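Local coordinates for blue-light-activated histidine kinase 2 (Erythrobacter litoralis HTCC2594, PDB 4R38), which acts as a light-sensing histidine kinase involved in increased virulence under light, the chain here being its N-terminal flavin-binding LOV domain, at residues 39-44 and 54-59; 43-48 and 62-67; 75-80 and 87-92. One frame throughout, in Å; residues are numbered along the deposited sequence.

All three contacts belong to one LOV domain of the PAS fold, with a five-stranded antiparallel sheet. Contact 1 joins edge strand 38-41 to helix 53-56 and the turn after it. Contact 2 runs from helix 43-49 to the loop ahead of helix 71-82. The two share R43 and A44, and their centres lie about 10 Å apart. Contact 3 follows later in the chain and sets helix 71-82 against the other edge strand, 87-94. Its centre is about 20 Å from that of contact 1 and about 15 Å from that of contact 2, which it meets at Q65 and I91. Contacts 2 and 3 line the riboflavin site. Contact 1 lies behind contact 2, touching it through V56.

Contact 1 of 3, residues 39-44 and 54-59; sequences IYVNRA and SSVVGR
V41 and V56 meet through their methyl groups, and V57 lies on the backbone of I39. In V56 the CB serves as a spacer and the two methyls do the touching. CG2 sits between the backbone N and the carbonyl carbon (chi1 -52°), which aims it at V41. There it rests on both methyls, 3.9 Å from V41 CG1 and also 3.9 Å from V41 CG2. CG1 turns the other way and packs on F63 and F45. Both valines are buried. V57 is exposed. Its CG1 lies 3.9 Å from I39 O and 4.1 Å from I39 CA, so a methyl rests on main-chain atoms and not on the I39 side chain. The strand belongs to the edge of the PAS sheet. A classic beta bulge puts I39 and Y40 both against I28 of strand 25-30. N42 follows the strand and is the N-cap of helix 43-49, with OD1 accepting from F45 N. No hydrogen bond joins the two segments directly. The second segment is braced from within. A type II turn runs from V56 to R59, with R59 N 3.1 Å from V56 O. G58 takes the positive phi of this turn. R59 NH1 bonds S55 O at 3.0 Å, nearly straight at 172°. S55 O lies in the guanidinium plane, while NH1 sits well above the carbonyl plane, 46° out of it.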
loop_
_atom_site.group_PDB
_atom_site.type_symbol
_atom_site.label_atom_id
_atom_site.label_comp_id
_atom_site.label_asym_id
_atom_site.label_seq_id
_atom_site.Cartn_x
_atom_site.Cartn_y
_atom_site.Cartn_z
ATOM N N ILE A 39 -4.548 8.748 -0.209
ATOM C CA ILE A 39 -5.151 9.951 -0.819
ATOM C C ILE A 39 -5.408 9.744 -2.306
ATOM O O ILE A 39 -6.195 10.472 -2.918
ATOM C CB ILE A 39 -4.337 11.226 -0.545
ATOM C CG1 ILE A 39 -2.921 11.146 -1.161
ATOM C CG2 ILE A 39 -4.276 11.524 0.957
ATOM C CD1 ILE A 39 -2.162 12.471 -1.118
ATOM N N TYR A 40 -4.728 8.752 -2.882
ATOM C CA TYR A 40 -4.838 8.454 -4.308
ATOM C C TYR A 40 -4.559 6.985 -4.581
ATOM O O TYR A 40 -3.643 6.398 -4.007
ATOM C CB TYR A 40 -3.831 9.279 -5.112
ATOM C CG TYR A 40 -3.841 8.960 -6.597
ATOM C CD1 TYR A 40 -4.707 9.619 -7.460
ATOM C CD2 TYR A 40 -3.025 7.964 -7.105
ATOM C CE1 TYR A 40 -4.734 9.317 -8.811
ATOM C CE2 TYR A 40 -3.044 7.648 -8.455
ATOM C CZ TYR A 40 -3.900 8.315 -9.291
ATOM O OH TYR A 40 -3.919 7.983 -10.619
ATOM N N VAL A 41 -5.362 6.399 -5.458
ATOM C CA VAL A 41 -5.075 5.085 -6.025
ATOM C C VAL A 41 -5.465 5.239 -7.491
ATOM O O VAL A 41 -6.279 6.111 -7.825
ATOM C CB VAL A 41 -5.856 3.923 -5.340
ATOM C CG1 VAL A 41 -5.602 3.931 -3.844
ATOM C CG2 VAL A 41 -7.363 3.986 -5.634
ATOM N N ASN A 42 -4.891 4.418 -8.363
ATOM C CA ASN A 42 -5.309 4.427 -9.747
ATOM C C ASN A 42 -6.211 3.247 -10.127
ATOM O O ASN A 42 -6.545 2.374 -9.319
ATOM C CB ASN A 42 -4.087 4.487 -10.672
ATOM C CG ASN A 42 -3.209 3.259 -10.593
ATOM O OD1 ASN A 42 -3.481 2.321 -9.849
ATOM N ND2 ASN A 42 -2.119 3.270 -11.386
ATOM N N ARG A 43 -6.605 3.242 -11.394
ATOM C CA ARG A 43 -7.505 2.221 -11.897
ATOM C C ARG A 43 -6.896 0.827 -11.773
ATOM O O ARG A 43 -7.608 -0.134 -11.537
ATOM C CB ARG A 43 -7.844 2.523 -13.363
ATOM C CG ARG A 43 -8.890 1.604 -13.938
ATOM C CD ARG A 43 -9.206 1.952 -15.390
ATOM N NE ARG A 43 -10.115 0.970 -15.979
ATOM C CZ ARG A 43 -10.456 0.929 -17.263
ATOM N NH1 ARG A 43 -9.966 1.818 -18.121
ATOM N NH2 ARG A 43 -11.291 -0.014 -17.691
ATOM N N ALA A 44 -5.583 0.696 -11.966
ATOM C CA ALA A 44 -4.940 -0.619 -11.820
ATOM C C ALA A 44 -5.069 -1.164 -10.391
ATOM O O ALA A 44 -5.184 -2.375 -10.190
ATOM C CB ALA A 44 -3.454 -0.553 -12.232
ATOM N N SER A 54 -13.459 5.277 -4.394
ATOM C CA SER A 54 -14.273 5.923 -3.360
ATOM C C SER A 54 -14.173 5.186 -2.033
ATOM O O SER A 54 -14.098 5.800 -0.969
ATOM C CB SER A 54 -15.740 5.960 -3.769
ATOM O OG SER A 54 -15.902 6.585 -5.021
ATOM N N SER A 55 -14.153 3.856 -2.097
ATOM C CA SER A 55 -14.206 3.069 -0.878
ATOM C C SER A 55 -12.894 3.068 -0.099
ATOM O O SER A 55 -12.907 2.807 1.094
ATOM C CB SER A 55 -14.661 1.622 -1.165
ATOM O OG SER A 55 -13.665 0.885 -1.854
ATOM N N VAL A 56 -11.769 3.353 -0.760
ATOM C CA VAL A 56 -10.454 3.204 -0.125
ATOM C C VAL A 56 -9.778 4.565 0.209
ATOM O O VAL A 56 -8.955 4.651 1.136
ATOM C CB VAL A 56 -9.492 2.394 -1.044
ATOM C CG1 VAL A 56 -10.131 1.097 -1.469
ATOM C CG2 VAL A 56 -9.126 3.179 -2.269
ATOM N N VAL A 57 -10.121 5.628 -0.493
ATOM C CA VAL A 57 -9.474 6.897 -0.181
ATOM C C VAL A 57 -9.914 7.371 1.201
ATOM O O VAL A 57 -11.099 7.416 1.484
ATOM C CB VAL A 57 -9.753 7.970 -1.246
ATOM C CG1 VAL A 57 -9.250 9.350 -0.800
ATOM C CG2 VAL A 57 -9.088 7.574 -2.543
ATOM N N GLY A 58 -8.932 7.710 2.034
ATOM C CA GLY A 58 -9.176 8.107 3.412
ATOM C C GLY A 58 -8.902 7.002 4.425
ATOM O O GLY A 58 -9.010 7.241 5.640
ATOM N N ARG A 59 -8.569 5.795 3.941
ATOM C CA ARG A 59 -8.302 4.623 4.787
ATOM C C ARG A 59 -6.859 4.149 4.637
ATOM O O ARG A 59 -6.290 4.250 3.547
ATOM C CB ARG A 59 -9.249 3.466 4.406
ATOM C CG ARG A 59 -10.734 3.707 4.742
ATOM C CD ARG A 59 -11.674 2.717 4.014
ATOM N NE ARG A 59 -11.592 1.356 4.547
ATOM C CZ ARG A 59 -11.992 0.257 3.904
ATOM N NH1 ARG A 59 -12.504 0.320 2.677
ATOM N NH2 ARG A 59 -11.868 -0.921 4.492
#

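Contact 2 of 3, residues 43-48 and 62-67; sequences RAFEQM and RFLQGE. With RBF (riboflavin), chain E.
F45 reaches from helix 43-49 toward F63 and L64, which come from the opposite direction. With CG anti to the backbone N (chi1 178°), the ring extends far enough for its outer atoms, CE1 and CZ, to meet F63 and L64. F45 CZ is 4.1 Å from F63 CZ, which lies at the edge of the F45 ring, near its plane. F45 CE1 is 4.1 Å from L64 CD1. F45 and L64 are buried, and this apolar cluster is the close-packed part. The same L64 methyl also touches the flavin, 3.6 Å from RBF O4. The other side of the loop is polar and less enclosed. R62 and Q65 are partly exposed and spend their side chains on riboflavin rather than on the helix. Q65 NE2 donates to RBF O4' at 2.8 Å and to RBF O2 at 2.9 Å, with a weak third bond to RBF N1. One amide nitrogen therefore ties the ribityl chain to the ring. R62 NH2 bonds RBF O5' at 2.9 Å (169°), in the guanidinium plane, while its NH1 forms a salt bridge with D35. O5' is the atom that carries the phosphate in FMN, so this arginine would probably face that phosphate if FMN were bound.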
loop_
_atom_site.group_PDB
_atom_site.type_symbol
_atom_site.label_atom_id
_atom_site.label_comp_id
_atom_site.label_asym_id
_atom_site.label_seq_id
_atom_site.Cartn_x
_atom_site.Cartn_y
_atom_site.Cartn_z
ATOM N N ARG A 43 -6.605 3.242 -11.394
ATOM C CA ARG A 43 -7.505 2.221 -11.897
ATOM C C ARG A 43 -6.896 0.827 -11.773
ATOM O O ARG A 43 -7.608 -0.134 -11.537
ATOM C CB ARG A 43 -7.844 2.523 -13.363
ATOM C CG ARG A 43 -8.890 1.604 -13.938
ATOM C CD ARG A 43 -9.206 1.952 -15.390
ATOM N NE ARG A 43 -10.115 0.970 -15.979
ATOM C CZ ARG A 43 -10.456 0.929 -17.263
ATOM N NH1 ARG A 43 -9.966 1.818 -18.121
ATOM N NH2 ARG A 43 -11.291 -0.014 -17.691
ATOM N N ALA A 44 -5.583 0.696 -11.966
ATOM C CA ALA A 44 -4.940 -0.619 -11.820
ATOM C C ALA A 44 -5.069 -1.164 -10.391
ATOM O O ALA A 44 -5.184 -2.375 -10.190
ATOM C CB ALA A 44 -3.454 -0.553 -12.232
ATOM N N PHE A 45 -5.041 -0.279 -9.398
ATOM C CA PHE A 45 -5.251 -0.686 -8.015
ATOM C C PHE A 45 -6.660 -1.202 -7.833
ATOM O O PHE A 45 -6.851 -2.228 -7.224
ATOM C CB PHE A 45 -5.026 0.472 -7.064
ATOM C CG PHE A 45 -5.269 0.138 -5.619
ATOM C CD1 PHE A 45 -4.229 -0.321 -4.822
ATOM C CD2 PHE A 45 -6.532 0.271 -5.069
ATOM C CE1 PHE A 45 -4.441 -0.613 -3.487
ATOM C CE2 PHE A 45 -6.754 -0.014 -3.737
ATOM C CZ PHE A 45 -5.710 -0.464 -2.942
ATOM N N GLU A 46 -7.633 -0.471 -8.370
ATOM C CA GLU A 46 -9.026 -0.903 -8.320
ATOM C C GLU A 46 -9.196 -2.279 -8.953
ATOM O O GLU A 46 -9.868 -3.127 -8.403
ATOM C CB GLU A 46 -9.939 0.091 -9.045
ATOM C CG GLU A 46 -9.985 1.494 -8.470
ATOM C CD GLU A 46 -11.045 2.335 -9.162
ATOM O OE1 GLU A 46 -11.012 2.434 -10.412
ATOM O OE2 GLU A 46 -11.934 2.874 -8.473
ATOM N N GLN A 47 -8.565 -2.500 -10.108
ATOM C CA GLN A 47 -8.747 -3.758 -10.821
ATOM C C GLN A 47 -8.097 -4.928 -10.105
ATOM O O GLN A 47 -8.656 -6.023 -10.073
ATOM C CB GLN A 47 -8.192 -3.662 -12.244
ATOM C CG GLN A 47 -8.971 -2.724 -13.148
ATOM C CD GLN A 47 -8.311 -2.543 -14.512
ATOM O OE1 GLN A 47 -7.208 -3.041 -14.754
ATOM N NE2 GLN A 47 -8.986 -1.826 -15.408
ATOM N N MET A 48 -6.921 -4.706 -9.528
ATOM C CA MET A 48 -6.237 -5.747 -8.761
ATOM C C MET A 48 -6.962 -6.107 -7.461
ATOM O O MET A 48 -7.094 -7.285 -7.118
ATOM C CB MET A 48 -4.811 -5.317 -8.423
ATOM C CG MET A 48 -4.042 -6.333 -7.552
ATOM S SD MET A 48 -2.431 -5.700 -7.033
ATOM C CE MET A 48 -2.964 -4.577 -5.729
ATOM N N ARG A 62 -4.029 -1.112 4.985
ATOM C CA ARG A 62 -4.002 -2.426 5.610
ATOM C C ARG A 62 -5.351 -3.154 5.579
ATOM O O ARG A 62 -5.427 -4.291 6.006
ATOM C CB ARG A 62 -3.511 -2.383 7.075
ATOM C CG ARG A 62 -4.439 -1.691 8.045
ATOM C CD ARG A 62 -3.904 -1.797 9.478
ATOM N NE ARG A 62 -2.592 -1.168 9.665
ATOM C CZ ARG A 62 -2.407 0.111 10.003
ATOM N NH1 ARG A 62 -3.442 0.929 10.173
ATOM N NH2 ARG A 62 -1.174 0.588 10.124
ATOM N N PHE A 63 -6.402 -2.513 5.070
ATOM C CA PHE A 63 -7.674 -3.226 4.886
ATOM C C PHE A 63 -7.481 -4.406 3.909
ATOM O O PHE A 63 -8.328 -5.289 3.813
ATOM C CB PHE A 63 -8.762 -2.275 4.367
ATOM C CG PHE A 63 -8.430 -1.641 3.043
ATOM C CD1 PHE A 63 -8.668 -2.315 1.854
ATOM C CD2 PHE A 63 -7.862 -0.388 2.989
ATOM C CE1 PHE A 63 -8.359 -1.751 0.654
ATOM C CE2 PHE A 63 -7.547 0.194 1.774
ATOM C CZ PHE A 63 -7.789 -0.500 0.605
ATOM N N LEU A 64 -6.363 -4.410 3.186
ATOM C CA LEU A 64 -6.047 -5.522 2.282
ATOM C C LEU A 64 -5.456 -6.730 2.991
ATOM O O LEU A 64 -5.360 -7.810 2.413
ATOM C CB LEU A 64 -5.044 -5.054 1.214
ATOM C CG LEU A 64 -5.540 -4.073 0.156
ATOM C CD1 LEU A 64 -4.368 -3.675 -0.738
ATOM C CD2 LEU A 64 -6.688 -4.711 -0.637
ATOM N N GLN A 65 -5.062 -6.545 4.246
ATOM C CA GLN A 65 -4.423 -7.608 5.017
ATOM C C GLN A 65 -5.452 -8.488 5.721
ATOM O O GLN A 65 -6.639 -8.157 5.815
ATOM C CB GLN A 65 -3.442 -7.019 6.040
ATOM C CG GLN A 65 -2.244 -6.356 5.387
ATOM C CD GLN A 65 -1.475 -5.413 6.290
ATOM O OE1 GLN A 65 -1.615 -5.424 7.535
ATOM N NE2 GLN A 65 -0.636 -4.593 5.668
ATOM N N GLY A 66 -4.993 -9.633 6.190
ATOM C CA GLY A 66 -5.865 -10.532 6.918
ATOM C C GLY A 66 -5.133 -11.577 7.726
ATOM O O GLY A 66 -3.967 -11.412 8.081
ATOM N N GLU A 67 -5.834 -12.681 7.970
ATOM C CA GLU A 67 -5.425 -13.657 8.947
ATOM C C GLU A 67 -4.053 -14.262 8.616
ATOM O O GLU A 67 -3.268 -14.553 9.518
ATOM C CB GLU A 67 -6.520 -14.745 9.061
ATOM C CG GLU A 67 -7.889 -14.224 9.585
ATOM C CD GLU A 67 -8.453 -12.996 8.822
ATOM O OE1 GLU A 67 -8.243 -12.876 7.581
ATOM O OE2 GLU A 67 -9.092 -12.135 9.476
HETATM N N1 RBF E . -0.085 -2.916 2.809
HETATM C C2 RBF E . -0.684 -3.964 2.187
HETATM O O2 RBF E . -1.001 -4.949 2.827
HETATM N N3 RBF E . -0.915 -3.902 0.841
HETATM C C4 RBF E . -0.653 -2.793 0.115
HETATM O O4 RBF E . -0.881 -2.759 -1.117
HETATM C C4A RBF E . -0.094 -1.654 0.747
HETATM N N5 RBF E . 0.156 -0.488 0.096
HETATM C C5A RBF E . 0.675 0.566 0.749
HETATM C C6 RBF E . 0.966 1.793 0.090
HETATM C C7 RBF E . 1.489 2.890 0.772
HETATM C C7M RBF E . 1.765 4.168 -0.059
HETATM C C8 RBF E . 1.765 2.779 2.134
HETATM C C8M RBF E . 2.360 3.904 2.983
HETATM C C9 RBF E . 1.507 1.604 2.784
HETATM C C9A RBF E . 0.965 0.463 2.124
HETATM N N10 RBF E . 0.689 -0.692 2.834
HETATM C C10 RBF E . 0.159 -1.779 2.153
HETATM C "C1'" RBF E . 1.041 -0.877 4.243
HETATM C "C2'" RBF E . -0.032 -0.562 5.280
HETATM O "O2'" RBF E . -0.716 0.548 4.860
HETATM C "C3'" RBF E . 0.640 -0.307 6.625
HETATM O "O3'" RBF E . 1.447 0.834 6.544
HETATM C "C4'" RBF E . 1.519 -1.479 7.054
HETATM O "O4'" RBF E . 0.768 -2.659 7.179
HETATM C "C5'" RBF E . 2.206 -1.183 8.381
HETATM O "O5'" RBF E . 1.239 -0.919 9.382
#

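Contact 3 of 3, residues 75-80 and 87-92; sequences ERLAKA and VEETIY. With RBF (riboflavin), chain E.
R76 and E89 form a salt bridge between the two segments. The arginine binds side-on with two nitrogens, one to each carboxylate oxygen. NE is 2.7 Å from E89 OE2, and NH2 is 2.9 Å from E89 OE1. Both oxygens lie at the guanidinium edge, close to its plane. The two flat groups are not coplanar, being turned 46° apart, so NE meets OE2 from above the carboxylate plane. Bends at chi3 of R76 and chi2 of E89 bring the groups together. R76 is exposed and E89 partly exposed.

The apolar contacts lie beside this bridge. A80 CB sits 3.5 Å from V87 CB, where the helix comes near the start of the strand. L77 divides its two methyls. The side chain crosses V87 at about a right angle, with CD2 3.8 Å from V87 CG1. CD2 also lies 3.7 Å from E89 CG, so it packs along the aliphatic part of the glutamate. CD1 is 3.9 Å from I91 CD1.

The contacts with riboflavin are few, and none is a hydrogen bond. A78 CB is 3.8 Å from RBF C5', and I91 CD1 is 3.9 Å from RBF O2. These are van der Waals touches.

Segment 75-80 runs nearly antiparallel to segment 87-92, at 163°. This is the arrangement of the PAS fold in LOV domains, in which the long connecting helix packs on an edge strand of the sheet and walls the flavin pocket.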
loop_
_atom_site.group_PDB
_atom_site.type_symbol
_atom_site.label_atom_id
_atom_site.label_comp_id
_atom_site.label_asym_id
_atom_site.label_seq_id
_atom_site.Cartn_x
_atom_site.Cartn_y
_atom_site.Cartn_z
ATOM N N GLU A 75 5.652 -5.413 10.151
ATOM C CA GLU A 75 6.532 -4.539 10.944
ATOM C C GLU A 75 7.698 -3.943 10.122
ATOM O O GLU A 75 8.118 -2.812 10.364
ATOM C CB GLU A 75 7.014 -5.244 12.221
ATOM C CG GLU A 75 8.057 -4.486 13.038
ATOM C CD GLU A 75 7.725 -3.000 13.292
ATOM O OE1 GLU A 75 6.530 -2.582 13.294
ATOM O OE2 GLU A 75 8.691 -2.241 13.503
ATOM N N ARG A 76 8.202 -4.674 9.131
ATOM C CA ARG A 76 9.212 -4.089 8.231
ATOM C C ARG A 76 8.659 -2.870 7.473
ATOM O O ARG A 76 9.324 -1.836 7.341
ATOM C CB ARG A 76 9.758 -5.178 7.311
ATOM C CG ARG A 76 10.658 -6.139 8.088
ATOM C CD ARG A 76 11.492 -7.056 7.215
ATOM N NE ARG A 76 10.667 -7.972 6.434
ATOM C CZ ARG A 76 10.221 -9.153 6.851
ATOM N NH1 ARG A 76 10.490 -9.598 8.074
ATOM N NH2 ARG A 76 9.478 -9.889 6.036
ATOM N N LEU A 77 7.431 -2.998 6.982
ATOM C CA LEU A 77 6.721 -1.916 6.372
ATOM C C LEU A 77 6.514 -0.737 7.316
ATOM O O LEU A 77 6.788 0.385 6.958
ATOM C CB LEU A 77 5.380 -2.386 5.836
ATOM C CG LEU A 77 5.368 -3.431 4.707
ATOM C CD1 LEU A 77 3.931 -3.760 4.286
ATOM C CD2 LEU A 77 6.152 -3.004 3.528
ATOM N N ALA A 78 5.985 -0.990 8.509
ATOM C CA ALA A 78 5.783 0.098 9.457
ATOM C C ALA A 78 7.093 0.791 9.797
ATOM O O ALA A 78 7.136 2.009 9.925
ATOM C CB ALA A 78 5.122 -0.426 10.734
ATOM N N LYS A 79 8.153 0.019 9.993
ATOM C CA LYS A 79 9.452 0.594 10.341
ATOM C C LYS A 79 9.953 1.521 9.232
ATOM O O LYS A 79 10.436 2.636 9.485
ATOM C CB LYS A 79 10.467 -0.528 10.578
ATOM C CG LYS A 79 11.771 -0.067 11.212
ATOM C CD LYS A 79 12.730 -1.231 11.428
ATOM C CE LYS A 79 14.062 -0.760 12.000
ATOM N NZ LYS A 79 13.905 -0.017 13.288
ATOM N N ALA A 80 9.825 1.077 7.988
ATOM C CA ALA A 80 10.201 1.913 6.857
ATOM C C ALA A 80 9.416 3.238 6.865
ATOM O O ALA A 80 9.982 4.299 6.664
ATOM C CB ALA A 80 9.972 1.158 5.568
ATOM N N VAL A 87 11.172 0.581 0.985
ATOM C CA VAL A 87 11.063 -0.799 1.383
ATOM C C VAL A 87 10.364 -1.630 0.313
ATOM O O VAL A 87 9.534 -1.131 -0.440
ATOM C CB VAL A 87 10.259 -0.908 2.718
ATOM C CG1 VAL A 87 8.816 -0.475 2.510
ATOM C CG2 VAL A 87 10.335 -2.300 3.305
ATOM N N GLU A 88 10.717 -2.907 0.273
ATOM C CA GLU A 88 10.119 -3.859 -0.639
ATOM C C GLU A 88 9.792 -5.129 0.172
ATOM O O GLU A 88 10.639 -5.619 0.906
ATOM C CB GLU A 88 11.125 -4.100 -1.772
ATOM C CG GLU A 88 10.746 -5.121 -2.803
ATOM C CD GLU A 88 11.647 -5.017 -4.038
ATOM O OE1 GLU A 88 12.774 -4.487 -3.921
ATOM O OE2 GLU A 88 11.225 -5.455 -5.123
ATOM N N GLU A 89 8.551 -5.617 0.074
ATOM C CA GLU A 89 8.076 -6.804 0.790
ATOM C C GLU A 89 7.006 -7.507 -0.039
ATOM O O GLU A 89 6.194 -6.853 -0.689
ATOM C CB GLU A 89 7.421 -6.439 2.137
ATOM C CG GLU A 89 8.348 -5.911 3.212
ATOM C CD GLU A 89 9.294 -6.965 3.750
ATOM O OE1 GLU A 89 8.923 -8.166 3.764
ATOM O OE2 GLU A 89 10.414 -6.583 4.160
ATOM N N THR A 90 6.988 -8.839 0.014
ATOM C CA THR A 90 5.878 -9.611 -0.529
ATOM C C THR A 90 4.948 -10.023 0.615
ATOM O O THR A 90 5.358 -10.739 1.518
ATOM C CB THR A 90 6.389 -10.833 -1.281
ATOM O OG1 THR A 90 7.295 -10.396 -2.306
ATOM C CG2 THR A 90 5.238 -11.606 -1.916
ATOM N N ILE A 91 3.699 -9.569 0.555
ATOM C CA ILE A 91 2.770 -9.673 1.682
ATOM C C ILE A 91 1.444 -10.295 1.207
ATOM O O ILE A 91 0.999 -10.065 0.082
ATOM C CB ILE A 91 2.558 -8.273 2.304
ATOM C CG1 ILE A 91 1.864 -8.362 3.657
ATOM C CG2 ILE A 91 1.822 -7.343 1.312
ATOM C CD1 ILE A 91 1.835 -7.036 4.412
ATOM N N TYR A 92 0.834 -11.123 2.036
ATOM C CA TYR A 92 -0.440 -11.740 1.687
ATOM C C TYR A 92 -1.602 -10.784 1.910
ATOM O O TYR A 92 -1.788 -10.246 3.000
ATOM C CB TYR A 92 -0.655 -13.021 2.492
ATOM C CG TYR A 92 -1.651 -13.976 1.855
ATOM C CD1 TYR A 92 -1.259 -14.827 0.827
ATOM C CD2 TYR A 92 -2.978 -14.021 2.272
ATOM C CE1 TYR A 92 -2.159 -15.708 0.245
ATOM C CE2 TYR A 92 -3.892 -14.892 1.676
ATOM C CZ TYR A 92 -3.470 -15.737 0.677
ATOM O OH TYR A 92 -4.362 -16.607 0.085
HETATM N N1 RBF E . -0.085 -2.916 2.809
HETATM C C2 RBF E . -0.684 -3.964 2.187
HETATM O O2 RBF E . -1.001 -4.949 2.827
HETATM N N3 RBF E . -0.915 -3.902 0.841
HETATM C C4 RBF E . -0.653 -2.793 0.115
HETATM O O4 RBF E . -0.881 -2.759 -1.117
HETATM C C4A RBF E . -0.094 -1.654 0.747
HETATM N N5 RBF E . 0.156 -0.488 0.096
HETATM C C5A RBF E . 0.675 0.566 0.749
HETATM C C6 RBF E . 0.966 1.793 0.090
HETATM C C7 RBF E . 1.489 2.890 0.772
HETATM C C7M RBF E . 1.765 4.168 -0.059
HETATM C C8 RBF E . 1.765 2.779 2.134
HETATM C C8M RBF E . 2.360 3.904 2.983
HETATM C C9 RBF E . 1.507 1.604 2.784
HETATM C C9A RBF E . 0.965 0.463 2.124
HETATM N N10 RBF E . 0.689 -0.692 2.834
HETATM C C10 RBF E . 0.159 -1.779 2.153
HETATM C "C1'" RBF E . 1.041 -0.877 4.243
HETATM C "C2'" RBF E . -0.032 -0.562 5.280
HETATM O "O2'" RBF E . -0.716 0.548 4.860
HETATM C "C3'" RBF E . 0.640 -0.307 6.625
HETATM O "O3'" RBF E . 1.447 0.834 6.544
HETATM C "C4'" RBF E . 1.519 -1.479 7.054
HETATM O "O4'" RBF E . 0.768 -2.659 7.179
HETATM C "C5'" RBF E . 2.206 -1.183 8.381
HETATM O "O5'" RBF E . 1.239 -0.919 9.382
#